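Local coordinates for TIR protein (Paracoccus denitrificans PD1222, PDB 3H16), which is a bacterial Toll/interleukin-1 receptor (TIR) domain protein, built on the family's alpha/beta fold with helices packed on both sides of a parallel beta-sheet, at residues A33-A38 and I112-S117; A40-A45 and E143-L148; Y52-L57 and I67-G72; Q100-S103 and S107-L110; D119-A122 and M128-K131. All blocks are in the same frame, centred on the assembly; numbering follows the deposited sequence.

Interaction 1 of 5, residues A33-A38 and I112-S117; sequences ADFVEA and IWHKVS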
# COMPACT_ATOMS: atom_id res chain seq x y z
N ALA B 33 -3.88 -16.39 -21.87
CA ALA B 33 -3.56 -17.80 -21.83
C ALA B 33 -2.81 -18.24 -20.58
O ALA B 33 -3.35 -18.98 -19.76
CB ALA B 33 -2.75 -18.18 -23.06
N ASP B 34 -1.58 -17.76 -20.43
CA ASP B 34 -0.73 -18.14 -19.30
C ASP B 34 -0.97 -17.50 -17.94
O ASP B 34 -1.43 -18.17 -17.01
CB ASP B 34 0.73 -17.94 -19.70
CG ASP B 34 1.04 -16.49 -20.04
OD1 ASP B 34 0.31 -15.91 -20.87
OD2 ASP B 34 2.01 -15.94 -19.48
N PHE B 35 -0.65 -16.22 -17.81
CA PHE B 35 -0.76 -15.50 -16.54
C PHE B 35 -2.14 -15.23 -15.96
O PHE B 35 -2.50 -15.74 -14.90
CB PHE B 35 -0.00 -14.17 -16.64
CG PHE B 35 0.13 -13.44 -15.33
CD1 PHE B 35 0.87 -13.99 -14.28
CD2 PHE B 35 -0.50 -12.22 -15.13
CE1 PHE B 35 0.98 -13.33 -13.06
CE2 PHE B 35 -0.40 -11.55 -13.91
CZ PHE B 35 0.35 -12.11 -12.87
N VAL B 36 -2.90 -14.39 -16.65
CA VAL B 36 -4.23 -14.01 -16.20
C VAL B 36 -5.10 -15.19 -15.78
O VAL B 36 -5.84 -15.10 -14.80
CB VAL B 36 -4.93 -13.17 -17.27
CG1 VAL B 36 -6.26 -12.65 -16.75
CG2 VAL B 36 -4.04 -12.01 -17.66
N GLU B 37 -5.01 -16.30 -16.51
CA GLU B 37 -5.82 -17.46 -16.18
C GLU B 37 -5.35 -18.03 -14.85
O GLU B 37 -6.16 -18.28 -13.96
CB GLU B 37 -5.71 -18.51 -17.29
CG GLU B 37 -7.06 -18.96 -17.83
CD GLU B 37 -6.93 -19.79 -19.09
OE1 GLU B 37 -6.32 -20.88 -19.03
OE2 GLU B 37 -7.45 -19.36 -20.14
N ALA B 38 -4.05 -18.23 -14.72
CA ALA B 38 -3.48 -18.76 -13.48
C ALA B 38 -3.92 -17.88 -12.32
O ALA B 38 -4.39 -18.36 -11.29
CB ALA B 38 -1.97 -18.77 -13.56
N ILE B 112 -0.22 -4.65 -11.57
CA ILE B 112 0.67 -5.74 -11.20
C ILE B 112 1.76 -5.81 -12.27
O ILE B 112 1.47 -6.15 -13.42
CB ILE B 112 -0.06 -7.10 -11.18
CG1 ILE B 112 -1.17 -7.08 -10.14
CG2 ILE B 112 0.92 -8.21 -10.87
CD1 ILE B 112 -1.88 -8.43 -10.00
N TRP B 113 2.99 -5.47 -11.89
CA TRP B 113 4.12 -5.51 -12.81
C TRP B 113 4.44 -6.97 -13.05
O TRP B 113 4.50 -7.75 -12.11
CB TRP B 113 5.33 -4.80 -12.21
CG TRP B 113 5.18 -3.31 -12.12
CD1 TRP B 113 4.01 -2.61 -12.07
CD2 TRP B 113 6.23 -2.34 -12.03
NE1 TRP B 113 4.26 -1.26 -11.94
CE2 TRP B 113 5.62 -1.07 -11.92
CE3 TRP B 113 7.63 -2.42 -12.03
CZ2 TRP B 113 6.36 0.11 -11.80
CZ3 TRP B 113 8.37 -1.24 -11.91
CH2 TRP B 113 7.73 0.00 -11.80
N HIS B 114 4.65 -7.33 -14.31
CA HIS B 114 4.94 -8.71 -14.66
C HIS B 114 6.06 -8.85 -15.71
O HIS B 114 5.91 -8.48 -16.88
CB HIS B 114 3.66 -9.37 -15.17
CG HIS B 114 3.80 -10.84 -15.40
ND1 HIS B 114 4.27 -11.70 -14.44
CD2 HIS B 114 3.54 -11.60 -16.49
CE1 HIS B 114 4.31 -12.92 -14.92
NE2 HIS B 114 3.87 -12.89 -16.17
N LYS B 115 7.19 -9.39 -15.25
CA LYS B 115 8.35 -9.61 -16.10
C LYS B 115 8.81 -8.36 -16.84
O LYS B 115 9.30 -8.42 -17.96
CB LYS B 115 8.06 -10.76 -17.07
CG LYS B 115 7.81 -12.10 -16.36
CD LYS B 115 7.29 -13.19 -17.29
CE LYS B 115 8.34 -13.66 -18.29
NZ LYS B 115 9.53 -14.25 -17.61
N VAL B 116 8.66 -7.21 -16.18
CA VAL B 116 9.08 -5.93 -16.76
C VAL B 116 10.11 -5.22 -15.88
O VAL B 116 10.12 -5.38 -14.65
CB VAL B 116 7.88 -4.97 -16.95
CG1 VAL B 116 6.87 -5.59 -17.90
CG2 VAL B 116 7.25 -4.64 -15.60
N SER B 117 10.97 -4.43 -16.52
CA SER B 117 11.97 -3.66 -15.79
C SER B 117 11.38 -2.28 -15.53
O SER B 117 10.49 -1.83 -16.26
CB SER B 117 13.25 -3.52 -16.62
OG SER B 117 13.03 -2.67 -17.74
O HOH W 1 4.09 -15.78 -17.21
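The imidazole of H114 is sandwiched between F35 on one face and K115 on the other. F35 CD1 sits 3.6 Å above the H114 plane and off towards its rim, while K115 CG of the neighbouring residue stands over the centre of the opposite face. The two rings form a face-to-face stack with centroids 4.0 Å apart and planes 19° from parallel. Seen from F35, H114 ND1 lies over one face of the phenyl ring near its rim. F35 CD1 is 3.7 Å from both H114 CE1 and H114 NE2. I112 CG2 adds a looser apolar touch, approaching F35 CZ obliquely at 4.4 Å.

In the TIR fold this contact fastens helix 32-45 to the C-terminal end of strand 109-113, a strand inside the parallel sheet. F35 and H114 both also pack on V80 of the adjacent strand 74-81. The two side chains leave their backbones in similar fashion, each with CG anti to its main-chain nitrogen (chi1 -172° for F35, -173° for H114), and they slide past one another in opposite directions.

The edge of the imidazole is held at both nitrogens. ND1 is hydrogen-bonded to T136 OG1, and NE2 meets an in-plane water at 3.1 Å. The same water donates to D34 OD2, at 3.1 Å, linking the stack to the poorly ordered carboxylate at the start of the helix.

Interaction 2 of 5, residues A40-A45 and E143-L148; sequences AHTLRA and EIVADL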
# COMPACT_ATOMS: atom_id res chain seq x y z
N ALA B 40 -6.48 -15.78 -12.18
CA ALA B 40 -7.93 -15.83 -12.00
C ALA B 40 -8.34 -17.05 -11.19
O ALA B 40 -9.19 -16.95 -10.30
CB ALA B 40 -8.63 -15.87 -13.36
N HIS B 41 -7.73 -18.19 -11.49
CA HIS B 41 -8.02 -19.43 -10.78
C HIS B 41 -7.67 -19.24 -9.30
O HIS B 41 -8.51 -19.43 -8.42
CB HIS B 41 -7.20 -20.58 -11.37
CG HIS B 41 -7.60 -21.93 -10.86
ND1 HIS B 41 -8.80 -22.53 -11.20
CD2 HIS B 41 -6.98 -22.79 -10.03
CE1 HIS B 41 -8.89 -23.70 -10.60
NE2 HIS B 41 -7.80 -23.88 -9.88
N THR B 42 -6.42 -18.84 -9.05
CA THR B 42 -5.93 -18.62 -7.70
C THR B 42 -6.79 -17.65 -6.90
O THR B 42 -7.06 -17.88 -5.73
CB THR B 42 -4.50 -18.09 -7.72
OG1 THR B 42 -3.69 -18.98 -8.49
CG2 THR B 42 -3.95 -17.99 -6.31
N LEU B 43 -7.22 -16.56 -7.54
CA LEU B 43 -8.07 -15.59 -6.88
C LEU B 43 -9.44 -16.17 -6.52
O LEU B 43 -9.93 -15.98 -5.40
CB LEU B 43 -8.26 -14.37 -7.77
CG LEU B 43 -7.29 -13.19 -7.63
CD1 LEU B 43 -7.58 -12.18 -8.74
CD2 LEU B 43 -7.47 -12.54 -6.27
N ARG B 44 -10.06 -16.89 -7.45
CA ARG B 44 -11.38 -17.49 -7.18
C ARG B 44 -11.28 -18.54 -6.08
O ARG B 44 -12.15 -18.65 -5.23
CB ARG B 44 -11.95 -18.12 -8.45
CG ARG B 44 -12.28 -17.11 -9.52
CD ARG B 44 -12.88 -17.77 -10.74
NE ARG B 44 -12.92 -16.86 -11.87
CZ ARG B 44 -13.32 -17.19 -13.09
NH1 ARG B 44 -13.73 -18.43 -13.35
NH2 ARG B 44 -13.30 -16.29 -14.07
N ALA B 45 -10.20 -19.33 -6.12
CA ALA B 45 -9.97 -20.35 -5.12
C ALA B 45 -9.89 -19.70 -3.75
O ALA B 45 -10.19 -20.34 -2.74
CB ALA B 45 -8.66 -21.09 -5.40
N GLU B 143 1.04 -14.81 -2.74
CA GLU B 143 1.23 -13.68 -1.85
C GLU B 143 0.44 -12.50 -2.37
O GLU B 143 -0.24 -11.82 -1.60
CB GLU B 143 2.72 -13.34 -1.74
CG GLU B 143 3.52 -14.35 -0.94
CD GLU B 143 5.02 -14.16 -1.07
OE1 GLU B 143 5.59 -14.52 -2.13
OE2 GLU B 143 5.64 -13.63 -0.12
N ILE B 144 0.51 -12.26 -3.68
CA ILE B 144 -0.24 -11.16 -4.27
C ILE B 144 -1.74 -11.37 -4.07
O ILE B 144 -2.47 -10.43 -3.76
CB ILE B 144 0.05 -11.01 -5.79
CG1 ILE B 144 1.51 -10.61 -6.02
CG2 ILE B 144 -0.86 -9.95 -6.39
CD1 ILE B 144 1.91 -10.52 -7.48
N VAL B 145 -2.19 -12.61 -4.24
CA VAL B 145 -3.60 -12.92 -4.07
C VAL B 145 -4.03 -12.68 -2.61
O VAL B 145 -5.15 -12.21 -2.36
CB VAL B 145 -3.90 -14.37 -4.48
CG1 VAL B 145 -5.29 -14.77 -4.01
CG2 VAL B 145 -3.82 -14.50 -6.00
N ALA B 146 -3.15 -12.98 -1.66
CA ALA B 146 -3.48 -12.74 -0.26
C ALA B 146 -3.68 -11.23 -0.06
O ALA B 146 -4.61 -10.81 0.62
CB ALA B 146 -2.38 -13.25 0.66
N ASP B 147 -2.81 -10.42 -0.67
CA ASP B 147 -2.93 -8.96 -0.57
C ASP B 147 -4.24 -8.48 -1.20
O ASP B 147 -4.91 -7.61 -0.64
CB ASP B 147 -1.75 -8.26 -1.27
CG ASP B 147 -0.42 -8.53 -0.58
OD1 ASP B 147 -0.39 -8.51 0.68
OD2 ASP B 147 0.60 -8.74 -1.28
N LEU B 148 -4.60 -9.04 -2.35
CA LEU B 148 -5.82 -8.65 -3.04
C LEU B 148 -7.07 -9.02 -2.24
O LEU B 148 -8.04 -8.26 -2.22
CB LEU B 148 -5.86 -9.30 -4.42
CG LEU B 148 -4.78 -8.81 -5.38
CD1 LEU B 148 -4.73 -9.70 -6.59
CD2 LEU B 148 -5.04 -7.37 -5.79
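The helical segments 40-45 and 143-148 draw together at L43 and V145, whose CA atoms are 5.9 Å apart. The axes of these short segments pass at 9.8 Å with a signed crossing angle of -49°, the helices running in broadly the same direction. This is packing between the first and last helices of the TIR alpha/beta fold, which lie side by side against the parallel sheet. L43 and L148 both rest on I78 of strand 74-81, and they reach the two outermost strands through V50 and F134 respectively.

The interface is apolar, with no hydrogen bond between the helices. L43 CD2 is the hub: it lies against V145 CG1 at 3.9 Å and L148 CD1 at 4.0 Å, the L43 and L148 side chains meeting at about a right angle. On V145, CG1, anti to the backbone nitrogen (chi1 167°), lies nearest L43 CD2, while CG2 lies nearest the T42 methyl.

T42 separates its polar and apolar branches. OG1 is turned back along its own helix to hydrogen-bond with A38 O, one turn earlier, which leaves the methyl to make the contact: T42 CG2 touches V145 CG2 at 3.5 Å.

Interaction 3 of 5, residues Y52-L57 and I67-G72; sequences YDDFSL and IDKGLG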
# COMPACT_ATOMS: atom_id res chain seq x y z
N TYR B 52 -12.78 -11.59 -16.52
CA TYR B 52 -11.71 -11.01 -17.33
C TYR B 52 -11.77 -11.43 -18.80
O TYR B 52 -11.03 -10.91 -19.62
CB TYR B 52 -10.36 -11.44 -16.77
CG TYR B 52 -10.17 -12.94 -16.82
CD1 TYR B 52 -10.75 -13.76 -15.85
CD2 TYR B 52 -9.44 -13.54 -17.85
CE1 TYR B 52 -10.63 -15.14 -15.91
CE2 TYR B 52 -9.31 -14.93 -17.92
CZ TYR B 52 -9.90 -15.72 -16.94
OH TYR B 52 -9.78 -17.10 -16.98
N ASP B 53 -12.63 -12.38 -19.13
CA ASP B 53 -12.72 -12.85 -20.50
C ASP B 53 -12.99 -11.74 -21.51
O ASP B 53 -12.41 -11.73 -22.60
CB ASP B 53 -13.78 -13.93 -20.62
CG ASP B 53 -13.76 -14.60 -21.96
OD1 ASP B 53 -12.71 -15.18 -22.31
OD2 ASP B 53 -14.79 -14.55 -22.67
N ASP B 54 -13.87 -10.80 -21.17
CA ASP B 54 -14.19 -9.69 -22.07
C ASP B 54 -13.34 -8.48 -21.74
O ASP B 54 -13.79 -7.34 -21.86
CB ASP B 54 -15.67 -9.30 -21.96
CG ASP B 54 -16.58 -10.19 -22.80
OD1 ASP B 54 -17.78 -9.86 -22.90
OD2 ASP B 54 -16.12 -11.22 -23.35
N PHE B 55 -12.10 -8.74 -21.31
CA PHE B 55 -11.20 -7.66 -20.95
C PHE B 55 -9.82 -7.81 -21.56
O PHE B 55 -8.87 -7.14 -21.13
CB PHE B 55 -11.11 -7.56 -19.43
CG PHE B 55 -12.38 -7.08 -18.79
CD1 PHE B 55 -12.71 -5.73 -18.80
CD2 PHE B 55 -13.26 -7.98 -18.19
CE1 PHE B 55 -13.90 -5.28 -18.23
CE2 PHE B 55 -14.46 -7.54 -17.62
CZ PHE B 55 -14.78 -6.19 -17.64
N SER B 56 -9.70 -8.69 -22.56
CA SER B 56 -8.43 -8.88 -23.26
C SER B 56 -8.30 -7.67 -24.18
O SER B 56 -9.28 -7.23 -24.77
CB SER B 56 -8.46 -10.14 -24.10
OG SER B 56 -8.85 -11.24 -23.31
N LEU B 57 -7.09 -7.13 -24.30
CA LEU B 57 -6.90 -5.97 -25.14
C LEU B 57 -6.04 -6.22 -26.38
O LEU B 57 -5.13 -7.07 -26.37
CB LEU B 57 -6.33 -4.84 -24.30
CG LEU B 57 -7.25 -4.46 -23.13
CD1 LEU B 57 -6.52 -3.56 -22.14
CD2 LEU B 57 -8.50 -3.77 -23.66
N ILE B 67 -12.09 0.07 -19.11
CA ILE B 67 -11.95 0.34 -17.68
C ILE B 67 -13.28 0.80 -17.09
O ILE B 67 -13.67 0.35 -16.01
CB ILE B 67 -10.87 1.42 -17.42
CG1 ILE B 67 -9.49 0.87 -17.80
CG2 ILE B 67 -10.84 1.80 -15.95
CD1 ILE B 67 -9.01 -0.26 -16.91
N ASP B 68 -13.98 1.69 -17.80
CA ASP B 68 -15.27 2.19 -17.32
C ASP B 68 -16.21 1.01 -17.12
O ASP B 68 -16.83 0.88 -16.06
CB ASP B 68 -15.89 3.15 -18.34
CG ASP B 68 -15.07 4.41 -18.54
OD1 ASP B 68 -14.86 5.14 -17.55
OD2 ASP B 68 -14.64 4.66 -19.68
N LYS B 69 -16.30 0.16 -18.13
CA LYS B 69 -17.14 -1.03 -18.09
C LYS B 69 -16.78 -1.87 -16.87
O LYS B 69 -17.63 -2.15 -16.03
CB LYS B 69 -16.96 -1.86 -19.36
CG LYS B 69 -17.74 -3.17 -19.38
CD LYS B 69 -17.39 -4.00 -20.61
CE LYS B 69 -18.04 -5.38 -20.57
NZ LYS B 69 -17.56 -6.25 -21.68
N GLY B 70 -15.51 -2.26 -16.79
CA GLY B 70 -15.06 -3.07 -15.67
C GLY B 70 -15.39 -2.48 -14.31
O GLY B 70 -15.78 -3.20 -13.38
N LEU B 71 -15.24 -1.17 -14.18
CA LEU B 71 -15.50 -0.50 -12.92
C LEU B 71 -16.99 -0.30 -12.68
O LEU B 71 -17.42 -0.05 -11.55
CB LEU B 71 -14.77 0.85 -12.89
CG LEU B 71 -13.26 0.76 -12.64
CD1 LEU B 71 -12.58 2.07 -13.01
CD2 LEU B 71 -13.02 0.44 -11.18
N GLY B 72 -17.78 -0.43 -13.74
CA GLY B 72 -19.21 -0.26 -13.61
C GLY B 72 -19.92 -1.43 -12.94
O GLY B 72 -21.04 -1.28 -12.45
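K69 runs extended from its helix past the F55 ring to D54. Its CG is anti to the main-chain nitrogen (chi1 177°) and every later torsion is also near 180°, which carries the chain straight out from CB. CD is the first carbon to come near the ring, 4.4 Å from F55 CE1 and oblique to it. At the tip, K69 NZ stands 3.6 Å from D54 CB and 3.8 Å from D54 OD1, a long salt bridge. The same nitrogen is 5.3 Å from the F55 centroid and 24° off the ring normal, so any cation-pi attraction is weak at most.

Strand 50-57 and helix 63-73 are the first two elements of a beta-alpha-beta crossover that continues into strand 74-81. Here the helix packs against the irregular part of strand 50-57, where F55 is wedged between them. Its CE1 touches G70 CA at 3.6 Å, and CZ is nearly as near to the same atom, at 3.7 Å. With no side chain on G70, the phenyl ring packs directly on the helix backbone. F55 is buried further by W51, in an edge-to-face contact, and by F24. Its N-H is bonded to Y52 O at 3.0 Å, and Y52 C lies in plane at the edge of the ring.

Interaction 4 of 5, residues Q100-S103 and S107-L110; sequences QLES and SRIL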
# COMPACT_ATOMS: atom_id res chain seq x y z
N GLN B 100 -7.11 7.11 -11.74
CA GLN B 100 -8.18 7.61 -10.89
C GLN B 100 -8.12 7.11 -9.44
O GLN B 100 -7.94 5.92 -9.18
CB GLN B 100 -9.53 7.28 -11.50
CG GLN B 100 -10.67 8.11 -10.93
CD GLN B 100 -11.96 7.90 -11.68
OE1 GLN B 100 -12.49 6.79 -11.73
NE2 GLN B 100 -12.48 8.97 -12.27
N LEU B 101 -8.27 8.04 -8.51
CA LEU B 101 -8.24 7.73 -7.09
C LEU B 101 -9.60 7.98 -6.45
O LEU B 101 -10.39 8.79 -6.93
CB LEU B 101 -7.18 8.58 -6.39
CG LEU B 101 -5.96 7.88 -5.78
CD1 LEU B 101 -5.26 7.02 -6.82
CD2 LEU B 101 -5.01 8.92 -5.22
N GLU B 102 -9.88 7.26 -5.36
CA GLU B 102 -11.15 7.43 -4.66
C GLU B 102 -10.92 8.26 -3.40
O GLU B 102 -9.78 8.52 -3.01
CB GLU B 102 -11.73 6.06 -4.28
CG GLU B 102 -12.39 5.31 -5.43
CD GLU B 102 -13.77 5.86 -5.76
OE1 GLU B 102 -14.38 5.37 -6.74
OE2 GLU B 102 -14.25 6.76 -5.05
N SER B 103 -12.02 8.66 -2.77
CA SER B 103 -11.97 9.46 -1.55
C SER B 103 -11.02 8.88 -0.51
O SER B 103 -10.28 9.62 0.13
CB SER B 103 -13.38 9.57 -0.96
OG SER B 103 -14.30 10.00 -1.95
N SER B 107 -6.85 3.67 -4.93
CA SER B 107 -7.29 3.57 -6.31
C SER B 107 -8.11 2.30 -6.49
O SER B 107 -7.91 1.34 -5.75
CB SER B 107 -6.08 3.54 -7.25
OG SER B 107 -5.20 2.48 -6.91
N ARG B 108 -9.03 2.31 -7.44
CA ARG B 108 -9.85 1.13 -7.69
C ARG B 108 -9.18 0.26 -8.74
O ARG B 108 -9.69 -0.80 -9.09
CB ARG B 108 -11.26 1.52 -8.14
CG ARG B 108 -12.14 2.09 -7.03
CD ARG B 108 -13.51 2.46 -7.56
NE ARG B 108 -14.29 1.28 -7.94
CZ ARG B 108 -15.39 1.32 -8.69
NH1 ARG B 108 -15.83 2.48 -9.14
NH2 ARG B 108 -16.04 0.21 -8.98
N ILE B 109 -8.04 0.72 -9.23
CA ILE B 109 -7.29 -0.04 -10.22
C ILE B 109 -5.92 -0.38 -9.66
O ILE B 109 -5.07 0.49 -9.47
CB ILE B 109 -7.15 0.73 -11.54
CG1 ILE B 109 -8.54 0.94 -12.15
CG2 ILE B 109 -6.28 -0.05 -12.51
CD1 ILE B 109 -8.51 1.64 -13.48
N LEU B 110 -5.71 -1.67 -9.40
CA LEU B 110 -4.47 -2.16 -8.86
C LEU B 110 -3.61 -2.72 -9.97
O LEU B 110 -4.03 -3.63 -10.69
CB LEU B 110 -4.75 -3.23 -7.81
CG LEU B 110 -5.72 -2.79 -6.71
CD1 LEU B 110 -5.92 -3.91 -5.72
CD2 LEU B 110 -5.16 -1.56 -5.99
O HOH W 2 -14.07 4.67 -9.73
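E102 lies along the aliphatic part of R108, with E102 CG and R108 CG 3.6 Å apart and E102 OE1 3.1 Å from R108 CD; the charged groups do not pair directly. The side chains pass at a slant, with the carboxylate and guanidinium planes 50° apart. The nearest charged atoms, E102 OE1 and R108 NH1, are separated by 4.0 Å, beyond a salt bridge. A water closes that gap: it accepts from R108 NH1 at 2.9 Å and donates to E102 OE1 at 3.1 Å, with a further weak bond to Q100 OE1.

The arginine is turned away by a bend at chi3 (69°). This helps take its head towards helix 63-73 and strand 74-81, where NH2 bonds to L71 O and NE to R75 O. The contact sits where the loop following helix 92-95 folds back beside the start of strand 109-113, as that strand enters the parallel sheet of the TIR domain next to strand 74-81.

Separately, S107 CB meets L101 CD1 and Q100 O, each at 3.6 Å. S107 OG turns instead along its own segment and donates to I109 O at 3.2 Å, from 56° above the carbonyl plane. Packing from the second subunit reaches L101 and S107, through its D119 and S123 respectively.

Two main-chain carbonyls thus fix the rotation of the guanidinium, and the attraction between E102 and R108 is probably modest, relayed through water and partly exposed to solvent.

Interaction 5 of 5, residues D119-A122 and M128-K131; sequences DEVA and MADK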
# COMPACT_ATOMS: atom_id res chain seq x y z
N ASP B 119 12.85 0.63 -15.87
CA ASP B 119 13.20 1.53 -16.96
C ASP B 119 12.21 1.30 -18.08
O ASP B 119 11.80 2.23 -18.77
CB ASP B 119 14.63 1.26 -17.47
CG ASP B 119 15.70 1.83 -16.55
OD1 ASP B 119 16.71 1.13 -16.28
OD2 ASP B 119 15.53 2.98 -16.10
N GLU B 120 11.83 0.04 -18.25
CA GLU B 120 10.87 -0.36 -19.28
C GLU B 120 9.54 0.31 -18.97
O GLU B 120 8.87 0.86 -19.86
CB GLU B 120 10.72 -1.87 -19.26
CG GLU B 120 10.43 -2.49 -20.60
CD GLU B 120 10.27 -3.99 -20.50
OE1 GLU B 120 11.15 -4.65 -19.91
OE2 GLU B 120 9.25 -4.50 -21.02
N VAL B 121 9.15 0.28 -17.70
CA VAL B 121 7.90 0.88 -17.26
C VAL B 121 7.97 2.39 -17.54
O VAL B 121 7.11 2.93 -18.22
CB VAL B 121 7.65 0.59 -15.76
CG1 VAL B 121 6.37 1.25 -15.28
CG2 VAL B 121 7.55 -0.90 -15.56
N ALA B 122 9.00 3.05 -17.03
CA ALA B 122 9.16 4.48 -17.26
C ALA B 122 9.03 4.84 -18.74
O ALA B 122 8.45 5.88 -19.07
CB ALA B 122 10.52 4.97 -16.73
N MET B 128 3.50 6.04 -14.04
CA MET B 128 3.27 4.66 -13.64
C MET B 128 4.50 4.02 -13.00
O MET B 128 4.38 3.15 -12.12
CB MET B 128 2.84 3.84 -14.87
CG MET B 128 2.56 2.38 -14.60
SD MET B 128 1.08 2.12 -13.60
CE MET B 128 -0.19 2.13 -14.87
N ALA B 129 5.68 4.45 -13.45
CA ALA B 129 6.93 3.89 -12.95
C ALA B 129 7.25 4.31 -11.52
O ALA B 129 8.13 3.73 -10.88
CB ALA B 129 8.06 4.29 -13.88
N ASP B 130 6.53 5.31 -11.02
CA ASP B 130 6.73 5.80 -9.67
C ASP B 130 5.58 5.46 -8.74
O ASP B 130 5.61 5.78 -7.56
CB ASP B 130 6.95 7.31 -9.68
CG ASP B 130 8.21 7.71 -10.42
OD1 ASP B 130 9.25 7.05 -10.21
OD2 ASP B 130 8.16 8.69 -11.20
N LYS B 131 4.54 4.81 -9.27
CA LYS B 131 3.40 4.44 -8.45
C LYS B 131 3.66 3.06 -7.85
O LYS B 131 3.88 2.10 -8.58
CB LYS B 131 2.13 4.43 -9.32
CG LYS B 131 0.84 4.18 -8.55
CD LYS B 131 -0.36 4.21 -9.49
CE LYS B 131 -1.68 4.09 -8.74
NZ LYS B 131 -1.74 2.84 -7.94
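V121 lays its CG1 methyl over the backbone of A129, 3.6 Å from A129 CA and 3.7 Å from A129 CB. The two residues belong to helix 118-124 and the short, weakly bonded helix 126-129 that follows it, within the crossover that joins strands 109-113 and 134-135 of the parallel TIR sheet. The chain turns sharply between them, and the segments approach until A122 CA and A129 CA are 4.9 Å apart. No hydrogen bond crosses this interface; contact between small apolar groups allows the close spacing.

The branch of V121 that does the work is anti to its main-chain nitrogen (chi1 178°), and it also reaches M128 CG at 4.0 Å. Beyond CG the methionine leads off in another direction. Its bends at chi2 (68°) and chi3 (85°) take the sulfur away from helix 118-124, and the side chain packs on L98 and F99 of the loop ahead of strand 109-113. V121 rests on W113, which ties this helical pair back to the end of strand 109-113. S117 is the N-cap just before helix 118-124, its OG bonded to E120 N. D130 and K131 pack on E120 and D119 of the second subunit, so the turn after the shorter helix belongs to the dimer contact.

A129 presses its single methyl against helix 118-124: A129 CB lies 3.5 Å from A122 N and 3.8 Å from A122 CB.

How the interactions relate
From the N terminus, helix 32-45 supplies the first half of interactions 1 and 2. Their loops cross, because interaction 1 closes at 112-117 before interaction 2 closes at 143-148. Interaction 3 follows as a short local loop between strand 50-57 and helix 63-73, and interaction 4 closes another at the start of strand 109-113; both nest inside the two longer loops. Interaction 5 opens after interaction 1 has closed but remains within the loop of interaction 2. The long closures secure the first helix to the central sheet and the last helix, while the short ones lie within individual crossovers between strands. Residues of interactions 2, 4 and 5 touch the second subunit.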